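Local atomic coordinates of ATP-dependent 6-phosphofructokinase isozyme 2 (Escherichia coli, PDB entry 3UMO), a protein that catalyses the ATP-dependent phosphorylation of fructose 6-phosphate to fructose 1,6-bisphosphate, the first committing step of glycolysis, as a ribokinase-family enzyme that also binds ATP as an allosteric inhibitor. Residues K217-G229 with V233-P245. Numbering follows the deposited sequence.
Sequences KAKRVVVSLGPQG and VDSENCIQVVPPP. With ATP (adenosine-5'-triphosphate), chain E.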
loop_
_atom_site.group_PDB
_atom_site.type_symbol
_atom_site.label_atom_id
_atom_site.label_comp_id
_atom_site.label_asym_id
_atom_site.label_seq_id
_atom_site.Cartn_x
_atom_site.Cartn_y
_atom_site.Cartn_z
ATOM N N LYS A 217 21.179 -31.550 20.387
ATOM C CA LYS A 217 20.064 -31.547 19.443
ATOM C C LYS A 217 20.548 -31.528 17.996
ATOM O O LYS A 217 19.985 -32.204 17.134
ATOM C CB LYS A 217 19.133 -30.359 19.703
ATOM C CG LYS A 217 18.276 -30.514 20.952
ATOM C CD LYS A 217 17.312 -29.346 21.114
ATOM C CE LYS A 217 16.295 -29.603 22.221
ATOM N NZ LYS A 217 15.004 -30.141 21.695
ATOM N N ALA A 218 21.587 -30.744 17.733
ATOM C CA ALA A 218 22.158 -30.670 16.393
ATOM C C ALA A 218 23.678 -30.649 16.475
ATOM O O ALA A 218 24.247 -30.085 17.412
ATOM C CB ALA A 218 21.641 -29.438 15.650
ATOM N N LYS A 219 24.333 -31.271 15.499
ATOM C CA LYS A 219 25.793 -31.248 15.434
ATOM C C LYS A 219 26.273 -29.875 14.988
ATOM O O LYS A 219 27.273 -29.355 15.484
ATOM C CB LYS A 219 26.306 -32.321 14.471
ATOM C CG LYS A 219 26.052 -33.756 14.950
ATOM C CD LYS A 219 26.810 -34.766 14.089
ATOM C CE LYS A 219 26.595 -36.202 14.560
ATOM N NZ LYS A 219 25.242 -36.712 14.211
ATOM N N ARG A 220 25.541 -29.295 14.046
ATOM C CA ARG A 220 25.864 -27.989 13.500
ATOM C C ARG A 220 24.610 -27.134 13.432
ATOM O O ARG A 220 23.550 -27.604 13.018
ATOM C CB ARG A 220 26.445 -28.139 12.096
ATOM C CG ARG A 220 27.579 -29.151 11.990
ATOM C CD ARG A 220 27.918 -29.423 10.529
ATOM N NE ARG A 220 28.855 -30.535 10.391
ATOM C CZ ARG A 220 28.505 -31.817 10.432
ATOM N NH1 ARG A 220 27.235 -32.161 10.612
ATOM N NH2 ARG A 220 29.427 -32.760 10.298
ATOM N N VAL A 221 24.740 -25.879 13.844
ATOM C CA VAL A 221 23.651 -24.923 13.741
ATOM C C VAL A 221 24.157 -23.745 12.931
ATOM O O VAL A 221 25.161 -23.120 13.282
ATOM C CB VAL A 221 23.181 -24.430 15.126
ATOM C CG1 VAL A 221 22.157 -23.300 14.972
ATOM C CG2 VAL A 221 22.592 -25.582 15.924
ATOM N N VAL A 222 23.490 -23.459 11.826
ATOM C CA VAL A 222 23.829 -22.268 11.073
ATOM C C VAL A 222 22.648 -21.319 11.146
ATOM O O VAL A 222 21.595 -21.587 10.568
ATOM C CB VAL A 222 24.181 -22.599 9.609
ATOM C CG1 VAL A 222 24.457 -21.318 8.816
ATOM C CG2 VAL A 222 25.393 -23.519 9.567
ATOM N N VAL A 223 22.814 -20.225 11.880
ATOM C CA VAL A 223 21.765 -19.224 11.957
ATOM C C VAL A 223 21.951 -18.250 10.804
ATOM O O VAL A 223 22.938 -17.516 10.746
ATOM C CB VAL A 223 21.803 -18.441 13.271
ATOM C CG1 VAL A 223 20.564 -17.553 13.377
ATOM C CG2 VAL A 223 21.878 -19.395 14.455
ATOM N N SER A 224 21.006 -18.237 9.875
ATOM C CA SER A 224 21.134 -17.319 8.748
ATOM C C SER A 224 20.547 -15.953 9.128
ATOM O O SER A 224 19.527 -15.861 9.821
ATOM C CB SER A 224 20.526 -17.908 7.474
ATOM O OG SER A 224 19.114 -18.084 7.563
ATOM N N LEU A 225 21.225 -14.899 8.691
ATOM C CA LEU A 225 20.994 -13.551 9.191
ATOM C C LEU A 225 20.643 -12.571 8.070
ATOM O O LEU A 225 20.939 -11.375 8.171
ATOM C CB LEU A 225 22.261 -13.070 9.892
ATOM C CG LEU A 225 22.804 -13.977 10.999
ATOM C CD1 LEU A 225 24.141 -13.458 11.525
ATOM C CD2 LEU A 225 21.800 -14.100 12.126
ATOM N N GLY A 226 20.010 -13.068 7.010
ATOM C CA GLY A 226 19.642 -12.207 5.893
ATOM C C GLY A 226 20.875 -11.528 5.309
ATOM O O GLY A 226 21.860 -12.200 5.020
ATOM N N PRO A 227 20.844 -10.188 5.171
ATOM C CA PRO A 227 21.996 -9.478 4.594
ATOM C C PRO A 227 23.246 -9.532 5.475
ATOM O O PRO A 227 24.345 -9.232 5.011
ATOM C CB PRO A 227 21.493 -8.033 4.469
ATOM C CG PRO A 227 20.451 -7.902 5.523
ATOM C CD PRO A 227 19.782 -9.261 5.606
ATOM N N GLN A 228 23.095 -9.926 6.735
ATOM C CA GLN A 228 24.262 -10.045 7.610
ATOM C C GLN A 228 25.018 -11.363 7.438
ATOM O O GLN A 228 26.056 -11.590 8.075
ATOM C CB GLN A 228 23.856 -9.816 9.075
ATOM C CG GLN A 228 23.545 -8.361 9.351
ATOM C CD GLN A 228 22.981 -8.113 10.725
ATOM O OE1 GLN A 228 22.607 -9.050 11.433
ATOM N NE2 GLN A 228 22.904 -6.842 11.110
ATOM N N GLY A 229 24.513 -12.229 6.562
ATOM C CA GLY A 229 25.172 -13.492 6.292
ATOM C C GLY A 229 24.712 -14.609 7.205
ATOM O O GLY A 229 23.527 -14.921 7.280
ATOM N N VAL A 233 27.826 -22.626 14.016
ATOM C CA VAL A 233 28.313 -23.117 15.300
ATOM C C VAL A 233 28.514 -24.634 15.284
ATOM O O VAL A 233 27.678 -25.373 14.750
ATOM C CB VAL A 233 27.362 -22.699 16.449
ATOM C CG1 VAL A 233 27.726 -23.393 17.745
ATOM C CG2 VAL A 233 27.394 -21.189 16.635
ATOM N N ASP A 234 29.642 -25.065 15.854
ATOM C CA ASP A 234 30.029 -26.460 15.999
ATOM C C ASP A 234 30.244 -26.731 17.476
ATOM O O ASP A 234 30.076 -25.841 18.307
ATOM C CB ASP A 234 31.381 -26.693 15.323
ATOM C CG ASP A 234 31.274 -27.530 14.083
ATOM O OD1 ASP A 234 30.214 -28.158 13.876
ATOM O OD2 ASP A 234 32.261 -27.565 13.319
ATOM N N SER A 235 30.662 -27.950 17.799
ATOM C CA SER A 235 31.091 -28.249 19.155
ATOM C C SER A 235 32.463 -27.624 19.398
ATOM O O SER A 235 32.891 -27.470 20.542
ATOM C CB SER A 235 31.154 -29.764 19.389
ATOM O OG SER A 235 32.151 -30.375 18.583
ATOM N N GLU A 236 33.140 -27.250 18.313
ATOM C CA GLU A 236 34.509 -26.751 18.391
ATOM C C GLU A 236 34.685 -25.350 17.815
ATOM O O GLU A 236 35.631 -24.642 18.164
ATOM C CB GLU A 236 35.456 -27.707 17.663
ATOM C CG GLU A 236 35.469 -29.118 18.230
ATOM C CD GLU A 236 36.097 -30.116 17.278
ATOM O OE1 GLU A 236 36.648 -29.682 16.243
ATOM O OE2 GLU A 236 36.033 -31.331 17.560
ATOM N N ASN A 237 33.782 -24.944 16.930
ATOM C CA ASN A 237 33.963 -23.679 16.228
ATOM C C ASN A 237 32.745 -22.772 16.207
ATOM O O ASN A 237 31.603 -23.217 16.365
ATOM C CB ASN A 237 34.419 -23.932 14.788
ATOM C CG ASN A 237 35.815 -24.512 14.710
ATOM O OD1 ASN A 237 36.011 -25.629 14.227
ATOM N ND2 ASN A 237 36.798 -23.751 15.176
ATOM N N CYS A 238 33.008 -21.488 15.995
ATOM C CA CYS A 238 31.965 -20.489 15.827
ATOM C C CYS A 238 32.474 -19.478 14.826
ATOM O O CYS A 238 33.526 -18.873 15.027
ATOM C CB CYS A 238 31.691 -19.777 17.140
ATOM S SG CYS A 238 30.466 -18.462 16.994
ATOM N N ILE A 239 31.741 -19.295 13.739
ATOM C CA ILE A 239 32.184 -18.353 12.729
ATOM C C ILE A 239 31.018 -17.542 12.202
ATOM O O ILE A 239 29.890 -18.040 12.110
ATOM C CB ILE A 239 32.848 -19.067 11.546
ATOM C CG1 ILE A 239 31.927 -20.155 11.000
ATOM C CG2 ILE A 239 34.203 -19.658 11.946
ATOM C CD1 ILE A 239 32.055 -20.346 9.520
ATOM N N GLN A 240 31.290 -16.285 11.867
ATOM C CA GLN A 240 30.309 -15.493 11.155
ATOM C C GLN A 240 30.861 -15.173 9.781
ATOM O O GLN A 240 32.043 -14.838 9.626
ATOM C CB GLN A 240 29.925 -14.200 11.895
ATOM C CG GLN A 240 28.842 -13.411 11.132
ATOM C CD GLN A 240 28.180 -12.297 11.934
ATOM O OE1 GLN A 240 28.451 -12.116 13.124
ATOM N NE2 GLN A 240 27.294 -11.541 11.272
ATOM N N VAL A 241 30.005 -15.298 8.783
ATOM C CA VAL A 241 30.386 -14.968 7.422
ATOM C C VAL A 241 29.404 -13.935 6.898
ATOM O O VAL A 241 28.193 -14.151 6.941
ATOM C CB VAL A 241 30.364 -16.213 6.528
ATOM C CG1 VAL A 241 30.603 -15.820 5.062
ATOM C CG2 VAL A 241 31.415 -17.205 6.993
ATOM N N VAL A 242 29.932 -12.811 6.417
ATOM C CA VAL A 242 29.104 -11.723 5.899
ATOM C C VAL A 242 29.280 -11.636 4.382
ATOM O O VAL A 242 30.403 -11.717 3.886
ATOM C CB VAL A 242 29.516 -10.394 6.557
ATOM C CG1 VAL A 242 28.521 -9.272 6.244
ATOM C CG2 VAL A 242 29.634 -10.596 8.062
ATOM N N PRO A 243 28.169 -11.482 3.640
ATOM C CA PRO A 243 28.265 -11.371 2.182
ATOM C C PRO A 243 28.950 -10.074 1.781
ATOM O O PRO A 243 29.008 -9.126 2.571
ATOM C CB PRO A 243 26.798 -11.296 1.725
ATOM C CG PRO A 243 25.960 -11.542 2.927
ATOM C CD PRO A 243 26.796 -11.288 4.128
ATOM N N PRO A 244 29.457 -10.018 0.545
ATOM C CA PRO A 244 30.016 -8.761 0.046
ATOM C C PRO A 244 28.915 -7.720 -0.140
ATOM O O PRO A 244 27.734 -8.084 -0.239
ATOM C CB PRO A 244 30.623 -9.158 -1.309
ATOM C CG PRO A 244 29.928 -10.415 -1.697
ATOM C CD PRO A 244 29.614 -11.124 -0.415
ATOM N N PRO A 245 29.294 -6.432 -0.165
ATOM C CA PRO A 245 28.313 -5.345 -0.246
ATOM C C PRO A 245 27.801 -5.139 -1.664
ATOM O O PRO A 245 28.202 -4.193 -2.345
ATOM C CB PRO A 245 29.103 -4.121 0.232
ATOM C CG PRO A 245 30.528 -4.437 -0.076
ATOM C CD PRO A 245 30.668 -5.934 0.033
HETATM P PG ATP E . 14.019 -17.678 3.065
HETATM O O1G ATP E . 13.585 -19.039 3.482
HETATM O O2G ATP E . 14.190 -17.770 1.551
HETATM O O3G ATP E . 13.053 -16.607 3.436
HETATM P PB ATP E . 15.770 -17.441 5.162
HETATM O O1B ATP E . 14.935 -16.397 5.964
HETATM O O2B ATP E . 15.663 -18.882 5.703
HETATM O O3B ATP E . 15.451 -17.382 3.600
HETATM P PA ATP E . 18.094 -15.743 5.090
HETATM O O1A ATP E . 17.152 -14.589 4.915
HETATM O O2A ATP E . 19.070 -15.560 6.254
HETATM O O3A ATP E . 17.313 -17.074 5.266
HETATM O "O5'" ATP E . 18.874 -15.939 3.697
HETATM C "C5'" ATP E . 19.935 -16.830 3.631
HETATM C "C4'" ATP E . 21.194 -16.331 3.082
HETATM O "O4'" ATP E . 20.897 -15.602 1.871
HETATM C "C3'" ATP E . 21.827 -15.321 3.945
HETATM O "O3'" ATP E . 22.595 -15.901 4.931
HETATM C "C2'" ATP E . 22.613 -14.523 2.989
HETATM O "O2'" ATP E . 23.723 -15.218 2.592
HETATM C "C1'" ATP E . 21.688 -14.437 1.836
HETATM N N9 ATP E . 20.841 -13.248 1.911
HETATM C C8 ATP E . 19.572 -13.202 2.357
HETATM N N7 ATP E . 19.150 -11.916 2.264
HETATM C C5 ATP E . 20.148 -11.159 1.762
HETATM C C6 ATP E . 20.272 -9.801 1.451
HETATM N N6 ATP E . 19.137 -8.845 1.673
HETATM N N1 ATP E . 21.441 -9.363 0.950
HETATM C C2 ATP E . 22.472 -10.201 0.746
HETATM N N3 ATP E . 22.377 -11.502 1.031
HETATM C C4 ATP E . 21.235 -12.006 1.533
HETATM O O HOH W 1 29.058 -30.562 16.880
HETATM O O HOH W 2 25.212 -9.911 12.418
#
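With CG of Gln240 anti to the backbone N (chi1 -178°) and the chain extended beyond it, the side chain crosses that of Leu225 at about a right angle, NE2 lying 3.7 Å from Leu225 CD1 and giving a weak hydrogen bond to Gln228 O. At the other end, Arg220 CG stands anti to its own carbonyl carbon, which brings it to 3.4 Å from Asp234 OD1. Between these points the segments belong to a three-stranded antiparallel meander of the PfkB kinase fold, whose first turn, Ser224-Gly229, binds ATP. Strands 221-224 and 230-233 meet at the hydrogen-bonded pair Val221-Val233, joined by Val221 N to Val233 O (3.1 Å) and by the reciprocal Val233 N to Val221 O; both valines lie against helix 204-214. Arg220 and Asp234 run side by side with guanidinium and carboxylate planes 57° apart, and no N-H points at the acid; NH1 instead forms a salt bridge with Glu182. A water gives a hydrogen bond to Lys219 O and accepts a weak one from Ser235 N, while another accepts from Gln240 NE2 and reaches Gln228 OE1 more weakly. The ring of Pro243 backs the ATP turn, CD packing 3.3 Å from Pro227 O and also against Gly229 N, with Ser284 of helix 272-286 nearby. An alanine at Pro243 would remove CG and CD and probably open a gap behind the turn, giving the Pro227-Gly229 backbone more freedom to shift beside the nucleotide. Gln228 NE2 and Pro227 O bond reciprocally with the same groups of the second subunit, so the turn also lies at that contact. On the nucleotide side, Pro227 CB packs on the adenine, Gly226 N donates to O2A of the alpha-phosphate, and Gly229 O receives the ribose O3' hydroxyl at 2.7 Å.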